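Local atomic coordinates of protein PML (Homo sapiens, PDB entry 6IMQ), a protein that probably scaffolds PML nuclear bodies, whose biogenesis is regulated by oligomerization through its zinc-binding B1-box. Residues A19-F24 with L30-F35. Residues are numbered along the deposited sequence; the frame is centred on the assembly and turned at random.
With ZN (zinc ion), chain H; ZN (zinc ion), chain I.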
loop_
_atom_site.group_PDB
_atom_site.type_symbol
_atom_site.label_atom_id
_atom_site.label_comp_id
_atom_site.label_asym_id
_atom_site.label_seq_id
_atom_site.Cartn_x
_atom_site.Cartn_y
_atom_site.Cartn_z
ATOM N N ALA B 19 0.958 -0.040 12.903
ATOM C CA ALA B 19 0.893 -0.584 11.558
ATOM C C ALA B 19 1.583 0.348 10.568
ATOM O O ALA B 19 1.617 1.570 10.740
ATOM C CB ALA B 19 -0.558 -0.818 11.133
ATOM N N ASP B 20 2.166 -0.256 9.537
ATOM C CA ASP B 20 2.806 0.503 8.473
ATOM C C ASP B 20 2.451 -0.004 7.091
ATOM O O ASP B 20 2.740 0.684 6.108
ATOM C CB ASP B 20 4.327 0.474 8.634
ATOM C CG ASP B 20 4.794 1.214 9.864
ATOM O OD1 ASP B 20 4.240 2.293 10.167
ATOM O OD2 ASP B 20 5.720 0.708 10.526
ATOM N N PHE B 21 1.843 -1.180 6.979
ATOM C CA PHE B 21 1.546 -1.789 5.702
ATOM C C PHE B 21 0.162 -2.403 5.748
ATOM O O PHE B 21 -0.366 -2.750 6.806
ATOM C CB PHE B 21 2.588 -2.841 5.331
ATOM C CG PHE B 21 3.938 -2.271 5.109
ATOM C CD1 PHE B 21 4.788 -2.024 6.171
ATOM C CD2 PHE B 21 4.350 -1.951 3.830
ATOM C CE1 PHE B 21 6.035 -1.482 5.958
ATOM C CE2 PHE B 21 5.592 -1.410 3.605
ATOM C CZ PHE B 21 6.441 -1.169 4.668
ATOM N N TRP B 22 -0.434 -2.473 4.570
ATOM C CA TRP B 22 -1.726 -3.101 4.350
ATOM C C TRP B 22 -1.521 -4.138 3.264
ATOM O O TRP B 22 -0.970 -3.829 2.200
ATOM C CB TRP B 22 -2.781 -2.082 3.939
ATOM C CG TRP B 22 -4.075 -2.679 3.461
ATOM C CD1 TRP B 22 -4.510 -2.751 2.172
ATOM C CD2 TRP B 22 -5.109 -3.264 4.264
ATOM N NE1 TRP B 22 -5.749 -3.342 2.118
ATOM C CE2 TRP B 22 -6.141 -3.665 3.391
ATOM C CE3 TRP B 22 -5.262 -3.484 5.635
ATOM C CZ2 TRP B 22 -7.304 -4.281 3.844
ATOM C CZ3 TRP B 22 -6.421 -4.092 6.082
ATOM C CH2 TRP B 22 -7.427 -4.482 5.191
ATOM N N CYS B 23 -1.930 -5.364 3.534
ATOM C CA CYS B 23 -1.871 -6.418 2.538
ATOM C C CYS B 23 -3.244 -6.577 1.898
ATOM O O CYS B 23 -4.238 -6.816 2.594
ATOM C CB CYS B 23 -1.414 -7.743 3.134
ATOM S SG CYS B 23 -1.379 -8.974 1.837
ATOM N N PHE B 24 -3.290 -6.483 0.570
ATOM C CA PHE B 24 -4.564 -6.564 -0.132
ATOM C C PHE B 24 -5.123 -7.983 -0.166
ATOM O O PHE B 24 -6.344 -8.156 -0.235
ATOM C CB PHE B 24 -4.401 -6.022 -1.553
ATOM C CG PHE B 24 -4.156 -4.550 -1.609
ATOM C CD1 PHE B 24 -5.171 -3.668 -1.303
ATOM C CD2 PHE B 24 -2.916 -4.041 -1.964
ATOM C CE1 PHE B 24 -4.968 -2.310 -1.346
ATOM C CE2 PHE B 24 -2.705 -2.679 -2.014
ATOM C CZ PHE B 24 -3.737 -1.810 -1.701
ATOM N N LEU B 30 0.012 -4.614 9.040
ATOM C CA LEU B 30 1.270 -5.142 9.544
ATOM C C LEU B 30 2.256 -4.026 9.854
ATOM O O LEU B 30 2.304 -3.002 9.167
ATOM C CB LEU B 30 1.920 -6.103 8.544
ATOM C CG LEU B 30 1.141 -7.364 8.194
ATOM C CD1 LEU B 30 1.785 -8.041 6.998
ATOM C CD2 LEU B 30 1.088 -8.294 9.384
ATOM N N CYS B 31 3.043 -4.232 10.910
ATOM C CA CYS B 31 4.180 -3.362 11.159
ATOM C C CYS B 31 5.296 -3.697 10.167
ATOM O O CYS B 31 5.256 -4.713 9.469
ATOM C CB CYS B 31 4.673 -3.499 12.597
ATOM S SG CYS B 31 5.552 -5.023 12.998
ATOM N N ALA B 32 6.311 -2.832 10.115
ATOM C CA ALA B 32 7.405 -3.032 9.171
ATOM C C ALA B 32 8.070 -4.390 9.385
ATOM O O ALA B 32 8.300 -5.140 8.431
ATOM C CB ALA B 32 8.423 -1.899 9.308
ATOM N N LYS B 33 8.382 -4.729 10.639
ATOM C CA LYS B 33 9.087 -5.977 10.931
ATOM C C LYS B 33 8.225 -7.198 10.613
ATOM O O LYS B 33 8.714 -8.161 10.012
ATOM C CB LYS B 33 9.570 -5.931 12.389
ATOM C CG LYS B 33 8.959 -6.904 13.359
ATOM C CD LYS B 33 9.870 -8.096 13.522
ATOM C CE LYS B 33 9.048 -9.302 13.783
ATOM N NZ LYS B 33 8.552 -9.496 15.152
ATOM N N CYS B 34 6.938 -7.174 10.969
ATOM C CA CYS B 34 6.076 -8.270 10.541
ATOM C C CYS B 34 5.874 -8.249 9.034
ATOM O O CYS B 34 5.729 -9.308 8.414
ATOM C CB CYS B 34 4.743 -8.212 11.279
ATOM S SG CYS B 34 4.905 -8.607 13.053
ATOM N N PHE B 35 5.892 -7.065 8.421
ATOM C CA PHE B 35 5.713 -7.011 6.980
ATOM C C PHE B 35 6.896 -7.635 6.243
ATOM O O PHE B 35 6.693 -8.349 5.258
ATOM C CB PHE B 35 5.509 -5.582 6.518
ATOM C CG PHE B 35 5.271 -5.474 5.059
ATOM C CD1 PHE B 35 4.143 -6.032 4.493
ATOM C CD2 PHE B 35 6.184 -4.843 4.248
ATOM C CE1 PHE B 35 3.919 -5.943 3.143
ATOM C CE2 PHE B 35 5.974 -4.748 2.899
ATOM C CZ PHE B 35 4.830 -5.294 2.340
HETATM ZN ZN ZN H . 4.110 -6.569 13.818
HETATM ZN ZN ZN I . -0.618 -11.016 2.650
#
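Phe21 and Phe35 lie face on face in an offset stack that joins the strand 21-23 to the start of the helix 32-41 inside the B-box zinc finger. The ring centroids are 3.9 Å apart and the planes only 7° from parallel, although the two side chains cross at about a right angle. The slip puts CD2 of Phe21 toward the rim of the Phe35 ring, while CD2 of Phe35 sits over the centre of the Phe21 ring. CG of Phe35 is anti to its backbone N (chi1 -178°), which swings the ring from the helix across to the strand and under CB of Phe21, which makes a CH-pi contact over the same face. CD1 of Leu30 lies at one edge of the Phe35 ring, in its plane; Phe21 CE1 meets Ala32 obliquely, 3.8 Å from its CA. A serine in place of Phe21 would probably leave one face of the Phe35 ring without its stacking partner and open a gap beside Ala32. Pro48 of the neighbouring strand 46-48 also touches Phe21.

Beside the stack, at the edge of the Phe21 ring, the backbones pair antiparallel through a classic beta bulge, with Asp20 and Phe21 both opposite Leu30. Leu30 N donates to Phe21 O, and one carbonyl, Leu30 O, takes both N-H groups of the bulge. Next along, Cys31 caps the helix: its SG accepts from Cys34 N at 3.3 Å in a nearly straight bond (169°). Cys31 SG and Cys34 SG both bind one zinc ion, whose site Cys12 and Cys15 complete, while Cys23 joins Cys26, His38 and His44 round the second zinc, with its SG 2.3 Å from that metal.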